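Local coordinates for thioesterase (Xanthomonas campestris pv. campestris, PDB 2FUJ), which probably hydrolyses fatty acyl-CoA thioesters and assembles as a tetramer of hotdog-fold subunits, at the interface of chains A and B and the interface of chains A and C. Coordinates in Å, arbitrary orientation; residue numbers count along the deposited sequence, not the author numbering. Chains: chain A/B/C, conserved hypothetical protein.

Contact 1: the interface of chains A and B. Residues chain A 19, 22-24; chain B 23-25, 29.
A:Trp19 holds CG anti to its backbone N (chi1 -172°), which carries the six-membered ring of its indole across to B:Asp23, B:Ser24 and B:Met25. B:Ser24 has OG turned back between its own N and carbonyl carbon (chi1 54°), and this brings the hydroxyl to a position where it and the backbone N can share one water. That water supplies the polar link between the chains here, since no nitrogen or oxygen of one side comes within bonding distance of the other. It is bound by the A:Trp19 carbonyl O at 2.9 Å, by B:Ser24 OG at 2.7 Å and by B:Ser24 N at 2.9 Å. It also lies 3.4 Å above one face of the indole, offset toward the rim, so A:Trp19 touches it with both backbone and ring.

The remaining contacts are made by the far end of the indole. B:Met25 CG meets the ring at its edge and in its plane, 3.5 Å from A:Trp19 CH2, the two side chains crossing at about a right angle. B:Asp23 approaches the same corner with its CG 3.7 Å from A:Trp19 CH2, its carboxylate plane inclined 63° to the indole. Both carboxylate oxygens have partners within chain B: OD2 is met from above the carboxylate plane by B:Met25 N at 2.8 Å, and OD1 accepts from B:Asn29 ND2 at 3.2 Å through its anti lone pair. Together these two bonds would limit rotation of the carboxylate beside the indole. A:Met22 adds a looser contact, its CE methyl lying near B:Ser24 OG.

B:Asp23 occupies the sequence position of the catalytic aspartate in related 4HBT hotdog thioesterases. The patch joins two subunits of the tetramer and, given that position, may also help to shape and steady the active-site loop from across the interface.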
loop_
_atom_site.group_PDB
_atom_site.type_symbol
_atom_site.label_atom_id
_atom_site.label_comp_id
_atom_site.label_asym_id
_atom_site.label_seq_id
_atom_site.Cartn_x
_atom_site.Cartn_y
_atom_site.Cartn_z
ATOM N N TRP A 19 -10.190 2.101 4.920
ATOM C CA TRP A 19 -10.703 2.973 3.880
ATOM C C TRP A 19 -9.726 3.022 2.704
ATOM O O TRP A 19 -10.140 3.009 1.543
ATOM C CB TRP A 19 -10.936 4.377 4.452
ATOM C CG TRP A 19 -11.646 5.302 3.526
ATOM C CD1 TRP A 19 -12.988 5.363 3.286
ATOM C CD2 TRP A 19 -11.042 6.281 2.682
ATOM N NE1 TRP A 19 -13.257 6.325 2.339
ATOM C CE2 TRP A 19 -12.076 6.904 1.953
ATOM C CE3 TRP A 19 -9.722 6.694 2.469
ATOM C CZ2 TRP A 19 -11.828 7.919 1.025
ATOM C CZ3 TRP A 19 -9.481 7.698 1.547
ATOM C CH2 TRP A 19 -10.527 8.299 0.838
ATOM N N MET A 22 -9.663 0.650 -0.557
ATOM C CA MET A 22 -10.410 0.862 -1.787
ATOM C C MET A 22 -9.596 1.634 -2.817
ATOM O O MET A 22 -8.665 2.358 -2.473
ATOM C CB MET A 22 -11.717 1.618 -1.499
ATOM C CG MET A 22 -12.673 0.895 -0.539
ATOM S SD MET A 22 -14.309 1.694 -0.436
ATOM C CE MET A 22 -13.907 3.178 0.484
ATOM N N ASP A 23 -9.942 1.460 -4.084
ATOM C CA ASP A 23 -9.261 2.181 -5.146
ATOM C C ASP A 23 -10.223 3.214 -5.728
ATOM O O ASP A 23 -11.348 3.372 -5.245
ATOM C CB ASP A 23 -8.750 1.214 -6.222
ATOM C CG ASP A 23 -9.850 0.368 -6.826
ATOM O OD1 ASP A 23 -9.552 -0.763 -7.271
ATOM O OD2 ASP A 23 -11.003 0.829 -6.875
ATOM N N SER A 24 -9.781 3.921 -6.758
ATOM C CA SER A 24 -10.605 4.957 -7.367
ATOM C C SER A 24 -11.944 4.475 -7.927
ATOM O O SER A 24 -12.817 5.285 -8.251
ATOM C CB SER A 24 -9.812 5.656 -8.467
ATOM O OG SER A 24 -9.318 4.706 -9.398
ATOM N N ASP B 23 -7.032 7.093 -4.229
ATOM C CA ASP B 23 -7.984 6.509 -3.300
ATOM C C ASP B 23 -9.389 6.669 -3.877
ATOM O O ASP B 23 -9.560 7.164 -4.995
ATOM C CB ASP B 23 -7.864 7.158 -1.915
ATOM C CG ASP B 23 -8.062 8.659 -1.947
ATOM O OD1 ASP B 23 -7.490 9.351 -1.075
ATOM O OD2 ASP B 23 -8.796 9.148 -2.821
ATOM N N SER B 24 -10.392 6.245 -3.122
ATOM C CA SER B 24 -11.769 6.318 -3.592
ATOM C C SER B 24 -12.265 7.724 -3.929
ATOM O O SER B 24 -13.319 7.886 -4.549
ATOM C CB SER B 24 -12.693 5.685 -2.555
ATOM O OG SER B 24 -12.495 6.286 -1.285
ATOM N N MET B 25 -11.518 8.740 -3.528
ATOM C CA MET B 25 -11.928 10.103 -3.804
ATOM C C MET B 25 -11.393 10.594 -5.147
ATOM O O MET B 25 -11.630 11.739 -5.534
ATOM C CB MET B 25 -11.485 11.024 -2.669
ATOM C CG MET B 25 -12.019 10.589 -1.305
ATOM S SD MET B 25 -12.001 11.923 -0.103
ATOM C CE MET B 25 -13.709 12.379 -0.179
ATOM N N ASN B 29 -3.636 9.375 -2.741
ATOM C CA ASN B 29 -3.812 9.398 -1.289
ATOM C C ASN B 29 -2.696 10.154 -0.557
ATOM O O ASN B 29 -1.532 10.073 -0.935
ATOM C CB ASN B 29 -3.905 7.957 -0.773
ATOM C CG ASN B 29 -4.214 7.885 0.712
ATOM O OD1 ASN B 29 -3.315 7.744 1.540
ATOM N ND2 ASN B 29 -5.492 7.997 1.052
HETATM O O HOH W 1 -10.235 4.924 -0.580
#

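Contact 2: the interface of chains A and C. Residues chain A 17-21, 74; chain C 18, 38-39, 42-43.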
loop_
_atom_site.group_PDB
_atom_site.type_symbol
_atom_site.label_atom_id
_atom_site.label_comp_id
_atom_site.label_asym_id
_atom_site.label_seq_id
_atom_site.Cartn_x
_atom_site.Cartn_y
_atom_site.Cartn_z
ATOM N N VAL A 17 -11.285 -4.060 7.422
ATOM C CA VAL A 17 -10.972 -3.426 6.149
ATOM C C VAL A 17 -10.657 -1.962 6.451
ATOM O O VAL A 17 -11.220 -1.384 7.383
ATOM C CB VAL A 17 -12.169 -3.499 5.165
ATOM C CG1 VAL A 17 -11.925 -2.600 3.958
ATOM C CG2 VAL A 17 -12.355 -4.923 4.699
ATOM N N ARG A 18 -9.755 -1.372 5.674
ATOM C CA ARG A 18 -9.381 0.022 5.857
ATOM C C ARG A 18 -9.894 0.830 4.676
ATOM O O ARG A 18 -10.023 0.316 3.571
ATOM C CB ARG A 18 -7.860 0.166 5.955
ATOM C CG ARG A 18 -7.227 -0.401 7.208
ATOM C CD ARG A 18 -5.719 -0.359 7.077
ATOM N NE ARG A 18 -5.028 -1.059 8.159
ATOM C CZ ARG A 18 -3.717 -1.274 8.181
ATOM N NH1 ARG A 18 -2.958 -0.843 7.183
ATOM N NH2 ARG A 18 -3.164 -1.918 9.196
ATOM N N TRP A 19 -10.190 2.101 4.920
ATOM C CA TRP A 19 -10.703 2.973 3.880
ATOM C C TRP A 19 -9.726 3.022 2.704
ATOM O O TRP A 19 -10.140 3.009 1.543
ATOM C CB TRP A 19 -10.936 4.377 4.452
ATOM C CG TRP A 19 -11.646 5.302 3.526
ATOM C CD1 TRP A 19 -12.988 5.363 3.286
ATOM C CD2 TRP A 19 -11.042 6.281 2.682
ATOM N NE1 TRP A 19 -13.257 6.325 2.339
ATOM C CE2 TRP A 19 -12.076 6.904 1.953
ATOM C CE3 TRP A 19 -9.722 6.694 2.469
ATOM C CZ2 TRP A 19 -11.828 7.919 1.025
ATOM C CZ3 TRP A 19 -9.481 7.698 1.547
ATOM C CH2 TRP A 19 -10.527 8.299 0.838
ATOM N N ARG A 20 -8.434 3.085 3.013
ATOM C CA ARG A 20 -7.382 3.129 1.991
ATOM C C ARG A 20 -7.330 1.853 1.138
ATOM O O ARG A 20 -6.670 1.827 0.098
ATOM C CB ARG A 20 -6.022 3.363 2.670
ATOM C CG ARG A 20 -4.794 3.138 1.801
ATOM C CD ARG A 20 -4.742 4.105 0.630
ATOM N NE ARG A 20 -3.711 3.739 -0.330
ATOM C CZ ARG A 20 -3.827 3.896 -1.646
ATOM N NH1 ARG A 20 -4.929 4.421 -2.162
ATOM N NH2 ARG A 20 -2.857 3.487 -2.450
ATOM N N ASP A 21 -8.019 0.800 1.581
ATOM C CA ASP A 21 -8.033 -0.466 0.850
ATOM C C ASP A 21 -8.757 -0.319 -0.480
ATOM O O ASP A 21 -8.512 -1.074 -1.416
ATOM C CB ASP A 21 -8.725 -1.563 1.668
ATOM C CG ASP A 21 -7.865 -2.097 2.811
ATOM O OD1 ASP A 21 -8.408 -2.854 3.635
ATOM O OD2 ASP A 21 -6.664 -1.783 2.888
ATOM N N TRP A 74 -15.701 -0.569 2.002
ATOM C CA TRP A 74 -15.519 -0.142 3.377
ATOM C C TRP A 74 -16.897 0.407 3.758
ATOM O O TRP A 74 -17.607 0.938 2.903
ATOM C CB TRP A 74 -14.453 0.953 3.408
ATOM C CG TRP A 74 -14.146 1.521 4.750
ATOM C CD1 TRP A 74 -13.149 1.139 5.594
ATOM C CD2 TRP A 74 -14.806 2.626 5.374
ATOM N NE1 TRP A 74 -13.137 1.948 6.707
ATOM C CE2 TRP A 74 -14.147 2.867 6.598
ATOM C CE3 TRP A 74 -15.887 3.440 5.015
ATOM C CZ2 TRP A 74 -14.536 3.888 7.468
ATOM C CZ3 TRP A 74 -16.274 4.457 5.880
ATOM C CH2 TRP A 74 -15.599 4.670 7.091
ATOM N N ARG C 18 -1.075 -4.519 10.376
ATOM C CA ARG C 18 -0.956 -5.645 9.461
ATOM C C ARG C 18 0.518 -5.931 9.220
ATOM O O ARG C 18 1.350 -5.034 9.282
ATOM C CB ARG C 18 -1.644 -5.336 8.130
ATOM C CG ARG C 18 -3.154 -5.247 8.177
ATOM C CD ARG C 18 -3.675 -4.752 6.844
ATOM N NE ARG C 18 -5.106 -4.455 6.860
ATOM C CZ ARG C 18 -5.752 -3.878 5.853
ATOM N NH1 ARG C 18 -5.095 -3.538 4.752
ATOM N NH2 ARG C 18 -7.050 -3.639 5.942
ATOM N N GLU C 38 -5.718 8.398 9.143
ATOM C CA GLU C 38 -6.830 8.516 8.218
ATOM C C GLU C 38 -7.971 7.602 8.664
ATOM O O GLU C 38 -9.114 8.041 8.799
ATOM C CB GLU C 38 -6.350 8.127 6.819
ATOM C CG GLU C 38 -7.393 8.132 5.736
ATOM C CD GLU C 38 -6.808 7.637 4.426
ATOM O OE1 GLU C 38 -6.569 6.417 4.305
ATOM O OE2 GLU C 38 -6.564 8.469 3.531
ATOM N N GLU C 39 -7.655 6.331 8.908
ATOM C CA GLU C 39 -8.673 5.371 9.331
ATOM C C GLU C 39 -9.391 5.863 10.584
ATOM O O GLU C 39 -10.613 5.793 10.677
ATOM C CB GLU C 39 -8.040 4.004 9.604
ATOM C CG GLU C 39 -9.050 2.857 9.765
ATOM C CD GLU C 39 -9.916 2.643 8.531
ATOM O OE1 GLU C 39 -9.482 3.017 7.420
ATOM O OE2 GLU C 39 -11.031 2.087 8.671
ATOM N N VAL C 42 -11.992 8.678 9.712
ATOM C CA VAL C 42 -13.215 8.216 9.058
ATOM C C VAL C 42 -14.033 7.239 9.910
ATOM O O VAL C 42 -15.266 7.207 9.825
ATOM C CB VAL C 42 -12.898 7.584 7.668
ATOM C CG1 VAL C 42 -12.122 8.582 6.818
ATOM C CG2 VAL C 42 -12.102 6.303 7.829
ATOM N N ARG C 43 -13.361 6.437 10.728
ATOM C CA ARG C 43 -14.069 5.503 11.599
ATOM C C ARG C 43 -14.797 6.355 12.632
ATOM O O ARG C 43 -15.837 5.959 13.163
ATOM C CB ARG C 43 -13.082 4.560 12.292
ATOM C CG ARG C 43 -12.525 3.460 11.393
ATOM C CD ARG C 43 -13.488 2.291 11.266
ATOM N NE ARG C 43 -13.013 1.267 10.333
ATOM C CZ ARG C 43 -13.548 0.055 10.215
ATOM N NH1 ARG C 43 -14.576 -0.288 10.978
ATOM N NH2 ARG C 43 -13.058 -0.814 9.332
HETATM O O HOH W 2 -7.521 3.970 5.672
HETATM O O HOH W 3 -10.259 -0.199 9.697
#
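Hydrogen bonds from chain A converge on the carboxylate of C:Glu39, whose chain bends at chi2 (60°) to present both oxygens to chain A. OE1 accepts the backbone N of A:Trp19 at 2.8 Å, on its syn side and slightly out of the carboxylate plane. OE2 takes the indole N-H of A:Trp74, NE1, at 2.9 Å through its syn lone pair and nearly in the ring plane. The anti lone pair of OE2 receives NE of C:Arg43 at 2.7 Å, an intrachain salt bridge that would help hold the acid in place. C:Arg43 then reaches on with NH2 to the carbonyl O of A:Val17, 2.7 Å away, close to the C=O axis and in the guanidinium plane.

The salt bridge across the interface is a tip-to-tip, end-on grip. C:Arg18 NH2 meets A:Asp21 OD1 at 2.8 Å and NH1 meets OD2 at 3.0 Å, each on a syn lone pair, with the two planes 28° apart. OD1 is also met from above by A:Arg18 N, a second-shell bond within chain A that would help hold the aspartate in place.

Stacking pairs the two copies of one arginine: A:Arg18 and C:Arg18 run antiparallel with guanidiniums 6° from parallel, C:Arg18 NE lying 3.6 Å above the plane of its mate. The paired aspartate probably offsets the like charges.

Apolar contact comes from C:Val42 CG2, 3.4 Å from A:Trp74 CZ2. Within chain A, the A:Trp19 indole sets CD1 over a face of A:Trp74. The C:Glu38 carboxylate lies against A:Trp19 near CE3, its plane steeply turned to the ring.

Water bridges C:Glu38 OE1 and C:Glu39 OE1 to A:Arg20 N, and another joins C:Glu39 OE2 to A:Val17 O.

In the hotdog fold, helix 30-47 of chain C docks against chain A's segment after strand 9-15, including 3-10 helix 19-21, and loop residue A:Trp74; the C:Arg18 loop meets its counterpart across the two-fold.

The C-alpha centres of contact 1 and contact 2 lie about 10 Å apart, and A:Trp19, in 3-10 helix 19-21, belongs to both. In contact 2 its backbone N is anchored on chain C; in contact 1 its carbonyl and the far end of its indole are turned to chain B. One short segment of chain A thus touches two neighbouring subunits, contact 2 with direct polar bonds as well as packing and water, contact 1 through water and packing among the residues described. Because both interfaces are two-fold symmetric, the arrangement recurs in the other copies, which could couple the two interfaces within the tetramer.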